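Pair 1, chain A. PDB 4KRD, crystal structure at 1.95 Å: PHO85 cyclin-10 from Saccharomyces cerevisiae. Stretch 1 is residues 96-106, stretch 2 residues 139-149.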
# COMPACT_ATOMS: atom_id res chain seq x y z
N GLU A 96 -13.67 15.44 11.00
CA GLU A 96 -13.19 16.40 10.00
C GLU A 96 -12.34 15.74 8.90
O GLU A 96 -11.18 16.12 8.68
CB GLU A 96 -12.44 17.55 10.68
CG GLU A 96 -13.33 18.41 11.57
CD GLU A 96 -12.55 19.47 12.35
OE1 GLU A 96 -11.40 19.78 11.97
OE2 GLU A 96 -13.09 19.98 13.36
N TYR A 97 -12.93 14.78 8.21
CA TYR A 97 -12.24 14.10 7.12
C TYR A 97 -12.37 14.85 5.80
O TYR A 97 -13.29 15.65 5.62
CB TYR A 97 -12.79 12.68 6.94
CG TYR A 97 -12.47 11.75 8.09
CD1 TYR A 97 -11.17 11.59 8.54
CD2 TYR A 97 -13.47 11.02 8.71
CE1 TYR A 97 -10.87 10.74 9.58
CE2 TYR A 97 -13.18 10.16 9.75
CZ TYR A 97 -11.88 10.02 10.19
OH TYR A 97 -11.60 9.17 11.23
N GLN A 98 -11.45 14.56 4.89
CA GLN A 98 -11.50 15.02 3.51
C GLN A 98 -12.59 14.29 2.76
O GLN A 98 -12.99 13.20 3.17
CB GLN A 98 -10.17 14.70 2.82
CG GLN A 98 -9.02 15.57 3.27
CD GLN A 98 -9.13 16.97 2.72
OE1 GLN A 98 -9.53 17.90 3.42
NE2 GLN A 98 -8.77 17.14 1.45
N PRO A 99 -13.07 14.87 1.65
CA PRO A 99 -14.12 14.22 0.86
C PRO A 99 -13.68 12.85 0.34
O PRO A 99 -14.53 11.98 0.15
CB PRO A 99 -14.33 15.19 -0.31
CG PRO A 99 -13.86 16.51 0.20
CD PRO A 99 -12.71 16.20 1.12
N THR A 100 -12.38 12.69 0.11
CA THR A 100 -11.82 11.42 -0.37
C THR A 100 -12.19 10.24 0.53
O THR A 100 -12.34 9.11 0.06
CB THR A 100 -10.29 11.51 -0.44
OG1 THR A 100 -9.92 12.67 -1.19
CG2 THR A 100 -9.71 10.27 -1.10
N VAL A 101 -12.33 10.50 1.82
CA VAL A 101 -12.64 9.44 2.77
C VAL A 101 -14.01 8.83 2.47
O VAL A 101 -14.18 7.61 2.46
CB VAL A 101 -12.53 9.94 4.22
CG1 VAL A 101 -13.11 8.93 5.20
CG2 VAL A 101 -11.06 10.26 4.54
N TYR A 102 -14.98 9.69 2.19
CA TYR A 102 -16.34 9.25 1.91
C TYR A 102 -16.49 8.68 0.49
O TYR A 102 -17.30 7.77 0.27
CB TYR A 102 -17.33 10.38 2.21
CG TYR A 102 -17.20 10.83 3.65
CD1 TYR A 102 -17.55 9.98 4.69
CD2 TYR A 102 -16.69 12.08 3.97
CE1 TYR A 102 -17.43 10.35 5.99
CE2 TYR A 102 -16.57 12.48 5.30
CZ TYR A 102 -16.95 11.60 6.30
OH TYR A 102 -16.84 11.95 7.63
N LEU A 103 -15.70 9.18 -0.46
CA LEU A 103 -15.72 8.61 -1.81
C LEU A 103 -15.23 7.17 -1.77
O LEU A 103 -15.83 6.28 -2.38
CB LEU A 103 -14.87 9.43 -2.78
CG LEU A 103 -15.20 10.93 -2.89
CD1 LEU A 103 -14.17 11.66 -3.76
CD2 LEU A 103 -16.61 11.13 -3.41
N VAL A 104 -14.14 6.94 -1.05
CA VAL A 104 -13.63 5.58 -0.89
C VAL A 104 -14.62 4.71 -0.10
O VAL A 104 -14.84 3.54 -0.43
CB VAL A 104 -12.23 5.56 -0.22
CG1 VAL A 104 -11.86 4.15 0.21
CG2 VAL A 104 -11.13 6.11 -1.18
N ALA A 105 -15.22 5.29 0.94
CA ALA A 105 -16.23 4.58 1.72
C ALA A 105 -17.37 4.15 0.82
O ALA A 105 -17.91 3.03 0.95
CB ALA A 105 -16.76 5.47 2.85
N THR A 106 -17.78 5.05 -0.07
CA THR A 106 -18.86 4.74 -0.99
C THR A 106 -18.47 3.61 -1.94
O THR A 106 -19.26 2.71 -2.21
CB THR A 106 -19.30 5.98 -1.80
OG1 THR A 106 -19.69 7.03 -0.91
CG2 THR A 106 -20.48 5.63 -2.74
N ALA A 139 -17.92 0.72 9.61
CA ALA A 139 -16.84 -0.06 9.00
C ALA A 139 -16.25 0.59 7.74
O ALA A 139 -15.02 0.64 7.57
CB ALA A 139 -17.33 -1.48 8.68
N ALA A 140 -17.12 1.08 6.85
CA ALA A 140 -16.66 1.64 5.58
C ALA A 140 -15.87 2.92 5.78
O ALA A 140 -14.87 3.18 5.09
CB ALA A 140 -17.84 1.86 4.63
N VAL A 141 -16.30 3.74 6.74
CA VAL A 141 -15.55 4.95 7.03
C VAL A 141 -14.20 4.59 7.64
O VAL A 141 -13.20 5.16 7.25
CB VAL A 141 -16.31 5.93 7.95
CG1 VAL A 141 -15.37 7.04 8.45
CG2 VAL A 141 -17.53 6.51 7.21
N ARG A 142 -14.18 3.65 8.57
CA ARG A 142 -12.95 3.32 9.29
C ARG A 142 -11.92 2.70 8.36
O ARG A 142 -10.75 3.08 8.37
CB ARG A 142 -13.25 2.41 10.50
CG ARG A 142 -12.00 2.00 11.30
CD ARG A 142 -11.28 3.20 11.92
NE ARG A 142 -10.32 2.79 12.95
CZ ARG A 142 -9.48 3.61 13.55
NH1 ARG A 142 -9.46 4.89 13.22
NH2 ARG A 142 -8.64 3.15 14.48
N LEU A 143 -12.37 1.75 7.54
CA LEU A 143 -11.50 1.07 6.60
C LEU A 143 -10.97 2.08 5.58
O LEU A 143 -9.79 2.06 5.21
CB LEU A 143 -12.27 -0.06 5.90
CG LEU A 143 -11.52 -1.33 5.50
CD1 LEU A 143 -10.54 -1.72 6.60
CD2 LEU A 143 -12.49 -2.48 5.21
N SER A 144 -11.84 2.98 5.14
CA SER A 144 -11.47 4.01 4.19
C SER A 144 -10.31 4.87 4.70
O SER A 144 -9.34 5.11 3.96
CB SER A 144 -12.68 4.90 3.85
OG SER A 144 -12.25 6.02 3.11
N THR A 145 -10.40 5.34 5.94
CA THR A 145 -9.33 6.17 6.50
C THR A 145 -8.00 5.41 6.55
O THR A 145 -6.95 5.99 6.31
CB THR A 145 -9.65 6.73 7.91
OG1 THR A 145 -9.76 5.66 8.86
CG2 THR A 145 -10.94 7.57 7.90
N LYS A 146 -8.06 4.11 6.84
CA LYS A 146 -6.85 3.29 6.95
C LYS A 146 -6.23 2.97 5.58
O LYS A 146 -5.02 2.76 5.48
CB LYS A 146 -7.15 2.01 7.74
CG LYS A 146 -7.30 2.25 9.22
CD LYS A 146 -7.36 0.98 10.05
CE LYS A 146 -7.35 1.31 11.54
NZ LYS A 146 -7.42 0.11 12.41
N LEU A 147 -7.06 2.91 4.54
CA LEU A 147 -6.59 2.79 3.16
C LEU A 147 -5.95 4.08 2.64
O LEU A 147 -5.17 4.05 1.68
CB LEU A 147 -7.75 2.46 2.24
CG LEU A 147 -8.33 1.05 2.29
CD1 LEU A 147 -9.62 1.01 1.48
CD2 LEU A 147 -7.35 0.04 1.75
N LEU A 148 -6.29 5.20 3.26
CA LEU A 148 -5.97 6.52 2.69
C LEU A 148 -4.95 7.34 3.46
O LEU A 148 -4.09 8.00 2.87
CB LEU A 148 -7.25 7.37 2.60
CG LEU A 148 -8.16 7.12 1.42
CD1 LEU A 148 -9.50 7.81 1.67
CD2 LEU A 148 -7.51 7.63 0.15
N GLU A 149 -5.07 7.36 4.78
CA GLU A 149 -4.30 8.32 5.57
C GLU A 149 -3.14 7.68 6.31
O GLU A 149 -3.28 6.58 6.85
CB GLU A 149 -5.21 9.04 6.55
CG GLU A 149 -6.33 9.85 5.90
CD GLU A 149 -5.86 11.16 5.30
OE1 GLU A 149 -4.63 11.41 5.29
OE2 GLU A 149 -6.72 11.94 4.85
O HOH W 1 -10.32 6.61 11.32
O HOH W 2 -9.23 12.89 5.68

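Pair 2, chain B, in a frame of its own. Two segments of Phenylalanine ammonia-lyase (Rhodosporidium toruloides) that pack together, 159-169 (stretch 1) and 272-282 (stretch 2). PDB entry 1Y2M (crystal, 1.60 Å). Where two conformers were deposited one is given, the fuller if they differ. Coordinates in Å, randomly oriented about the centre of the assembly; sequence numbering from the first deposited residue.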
# COMPACT_ATOMS: atom_id res chain seq x y z
N SER B 159 -24.39 7.80 4.47
CA SER B 159 -25.23 6.69 4.95
C SER B 159 -24.99 5.43 4.18
O SER B 159 -24.53 5.45 3.04
CB SER B 159 -26.70 7.05 4.83
OG SER B 159 -27.12 7.07 3.47
N LEU B 160 -25.24 4.31 4.83
CA LEU B 160 -25.04 3.02 4.22
C LEU B 160 -26.11 2.84 3.13
O LEU B 160 -27.30 3.21 3.29
CB LEU B 160 -25.17 1.86 5.19
CG LEU B 160 -24.02 1.45 6.08
CD1 LEU B 160 -24.55 0.38 7.05
CD2 LEU B 160 -22.83 0.97 5.27
N PRO B 161 -25.71 2.21 2.01
CA PRO B 161 -26.70 1.90 1.00
C PRO B 161 -27.89 1.10 1.54
O PRO B 161 -27.70 0.19 2.36
CB PRO B 161 -25.94 1.06 -0.01
CG PRO B 161 -24.50 1.54 0.15
CD PRO B 161 -24.36 1.82 1.58
N LEU B 162 -29.07 1.40 1.02
CA LEU B 162 -30.30 0.77 1.51
C LEU B 162 -30.17 -0.78 1.37
O LEU B 162 -30.57 -1.55 2.25
CB LEU B 162 -31.55 1.31 0.79
CG LEU B 162 -31.71 2.83 0.99
CD1 LEU B 162 -32.93 3.23 0.15
CD2 LEU B 162 -31.87 3.18 2.43
N GLU B 163 -29.61 -1.25 0.25
CA GLU B 163 -29.51 -2.70 0.03
C GLU B 163 -28.64 -3.38 1.10
O GLU B 163 -28.89 -4.53 1.50
CB GLU B 163 -28.98 -3.06 -1.39
CG GLU B 163 -27.61 -2.55 -1.71
CD GLU B 163 -27.05 -3.00 -3.08
OE1 GLU B 163 -27.85 -3.13 -4.00
OE2 GLU B 163 -25.82 -3.26 -3.23
N VAL B 164 -27.60 -2.68 1.56
CA VAL B 164 -26.73 -3.26 2.54
C VAL B 164 -27.48 -3.43 3.83
O VAL B 164 -27.40 -4.46 4.50
CB VAL B 164 -25.49 -2.37 2.72
CG1 VAL B 164 -24.70 -2.77 3.97
CG2 VAL B 164 -24.60 -2.51 1.46
N VAL B 165 -28.22 -2.39 4.18
CA VAL B 165 -29.07 -2.43 5.39
C VAL B 165 -30.10 -3.55 5.36
O VAL B 165 -30.25 -4.30 6.33
CB VAL B 165 -29.72 -1.08 5.72
CG1 VAL B 165 -30.58 -1.20 6.99
CG2 VAL B 165 -28.65 -0.00 5.87
N ARG B 166 -30.77 -3.72 4.22
CA ARG B 166 -31.72 -4.82 4.07
C ARG B 166 -31.04 -6.18 4.21
O ARG B 166 -31.55 -7.06 4.90
CB ARG B 166 -32.40 -4.76 2.70
CG ARG B 166 -33.50 -3.65 2.64
CD ARG B 166 -34.27 -3.68 1.37
NE ARG B 166 -34.86 -5.00 1.06
CZ ARG B 166 -36.06 -5.40 1.47
NH1 ARG B 166 -36.82 -4.64 2.25
NH2 ARG B 166 -36.52 -6.61 1.15
N GLY B 167 -29.89 -6.35 3.55
CA GLY B 167 -29.16 -7.61 3.66
C GLY B 167 -28.75 -7.87 5.11
O GLY B 167 -28.80 -9.00 5.58
N ALA B 168 -28.41 -6.79 5.84
CA ALA B 168 -27.99 -6.90 7.22
C ALA B 168 -29.11 -7.34 8.12
O ALA B 168 -28.96 -8.19 8.99
CB ALA B 168 -27.45 -5.58 7.72
N MSE B 169 -30.29 -6.78 7.88
CA MSE B 169 -31.46 -7.19 8.68
C MSE B 169 -31.80 -8.65 8.44
O MSE B 169 -32.19 -9.34 9.39
CB MSE B 169 -32.67 -6.30 8.43
CG MSE B 169 -32.36 -4.90 8.85
SE MSE B 169 -34.04 -3.80 8.93
CE MSE B 169 -34.28 -3.43 6.95
N THR B 272 -21.89 -9.65 12.99
CA THR B 272 -21.17 -9.37 11.78
C THR B 272 -22.13 -9.12 10.60
O THR B 272 -21.70 -9.08 9.45
CB THR B 272 -20.20 -10.50 11.42
OG1 THR B 272 -20.95 -11.65 10.97
CG2 THR B 272 -19.33 -10.87 12.58
N ALA B 273 -23.41 -8.93 10.87
CA ALA B 273 -24.39 -8.89 9.78
C ALA B 273 -24.21 -7.80 8.75
O ALA B 273 -24.57 -7.96 7.59
CB ALA B 273 -25.80 -8.86 10.32
N VAL B 274 -23.69 -6.63 9.15
CA VAL B 274 -23.61 -5.53 8.21
C VAL B 274 -22.45 -5.77 7.24
O VAL B 274 -22.61 -5.69 6.03
CB VAL B 274 -23.46 -4.22 8.95
CG1 VAL B 274 -23.31 -3.06 7.96
CG2 VAL B 274 -24.64 -4.00 9.93
N SER B 275 -21.28 -6.10 7.78
CA SER B 275 -20.16 -6.44 6.89
C SER B 275 -20.44 -7.68 6.06
O SER B 275 -20.11 -7.72 4.87
CB SER B 275 -18.88 -6.62 7.70
OG SER B 275 -19.11 -7.54 8.74
N ALA B 276 -21.07 -8.70 6.66
CA ALA B 276 -21.44 -9.89 5.87
C ALA B 276 -22.43 -9.52 4.73
O ALA B 276 -22.37 -10.06 3.61
CB ALA B 276 -22.03 -10.95 6.76
N SER B 277 -23.38 -8.65 5.04
CA SER B 277 -24.31 -8.21 4.01
C SER B 277 -23.55 -7.55 2.85
O SER B 277 -23.67 -7.92 1.68
CB SER B 277 -25.28 -7.21 4.58
OG SER B 277 -26.07 -6.74 3.50
N MSE B 278 -22.78 -6.52 3.17
CA MSE B 278 -22.08 -5.80 2.10
C MSE B 278 -21.10 -6.68 1.33
O MSE B 278 -20.95 -6.56 0.09
CB MSE B 278 -21.36 -4.56 2.61
CG MSE B 278 -20.97 -3.66 1.47
SE MSE B 278 -20.52 -1.87 2.13
CE MSE B 278 -20.88 -0.81 0.43
N ALA B 279 -20.42 -7.55 2.07
CA ALA B 279 -19.51 -8.51 1.50
C ALA B 279 -20.22 -9.49 0.56
O ALA B 279 -19.67 -9.85 -0.49
CB ALA B 279 -18.73 -9.24 2.60
N THR B 280 -21.41 -9.95 0.93
CA THR B 280 -22.17 -10.86 0.07
C THR B 280 -22.54 -10.18 -1.24
O THR B 280 -22.37 -10.76 -2.32
CB THR B 280 -23.45 -11.35 0.77
OG1 THR B 280 -23.10 -12.16 1.90
CG2 THR B 280 -24.27 -12.11 -0.20
N LEU B 281 -23.01 -8.93 -1.18
CA LEU B 281 -23.34 -8.18 -2.38
C LEU B 281 -22.11 -7.99 -3.25
O LEU B 281 -22.18 -8.11 -4.49
CB LEU B 281 -23.98 -6.86 -1.97
CG LEU B 281 -25.33 -7.08 -1.27
CD1 LEU B 281 -25.70 -5.83 -0.53
CD2 LEU B 281 -26.44 -7.42 -2.27
N ALA B 282 -20.98 -7.67 -2.61
CA ALA B 282 -19.74 -7.44 -3.35
C ALA B 282 -19.22 -8.71 -4.02
O ALA B 282 -18.75 -8.70 -5.17
CB ALA B 282 -18.72 -6.81 -2.46

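The sharpest difference lies where A:Val104 of pair 1 matches B:Gly167 of pair 2. In pair 1 the valine points toward the second helix and fills the space with both methyls, CG2 of A:Val104 lying 3.7 Å from CD1 of A:Leu148 and CG1 of A:Val104 4.1 Å from CD1 of A:Leu147. In pair 2 there is no side chain, and CA of B:Gly167 itself comes to 3.2 Å from OG of B:Ser277; an ideal CB there would lie 2.2 Å from that OG, a clash. The helix axes approach to 8.3 Å in pair 1 and 7.8 Å in pair 2; in pair 1 CB of A:Val104 lies 3.4 Å from OG of A:Ser144.

Otherwise the frameworks nearly coincide. Fourteen central residues superpose with an RMSD of 0.5 Å, and the helices cross at 118° and 120°. At the centre, A:Val101 and B:Val164 match, both in the t rotamer, and each is a knob in a hole of four residues: A:Val141, A:Ser144, A:Thr145 and A:Leu148 in pair 1, B:Val274, B:Ser277, B:Met278 and B:Leu281 in pair 2. The matched serines, also t, each donate a hydrogen bond to the carbonyl of the knob residue, OG of A:Ser144 to O of A:Val101 at 2.6 Å and OG of B:Ser277 to O of B:Val164 at 2.8 Å. Each carbonyl also accepts the backbone NH four residues on, so the serine ties the helices together without breaking a helical bond. Matched alanines also meet beside the serine: CB of A:Ala105 lies 4.2 Å from CB of A:Ala140, and in pair 2 CB of B:Ala273 lies 3.5 Å from O of B:Ala168.

The fourth wall of the hole differs. A:Thr145 sets its CG2 3.7 Å from CG1 of A:Val101 and also over one face of the A:Tyr97 ring, 3.5 Å from CZ of A:Tyr97. A water links OH of A:Tyr97, OG1 of A:Thr145 and NH1 of A:Arg142, adding a polar layer beside the apolar contact. The matching selenomethionine B:Met278 instead packs its CG 3.8 Å from CG2 of B:Val164 and extends its CE to 4.3 Å from CG of B:Pro161.

A:Thr100 and B:Glu163 match but meet the matched leucines differently: CG2 of A:Thr100 lies 3.7 Å from CD2 of A:Leu148, whereas the longer B:Glu163 starts sideways and brings OE2 to 3.7 Å from CD1 of B:Leu281. The contact buries 560 Å² in pair 1 and 470 Å² in pair 2.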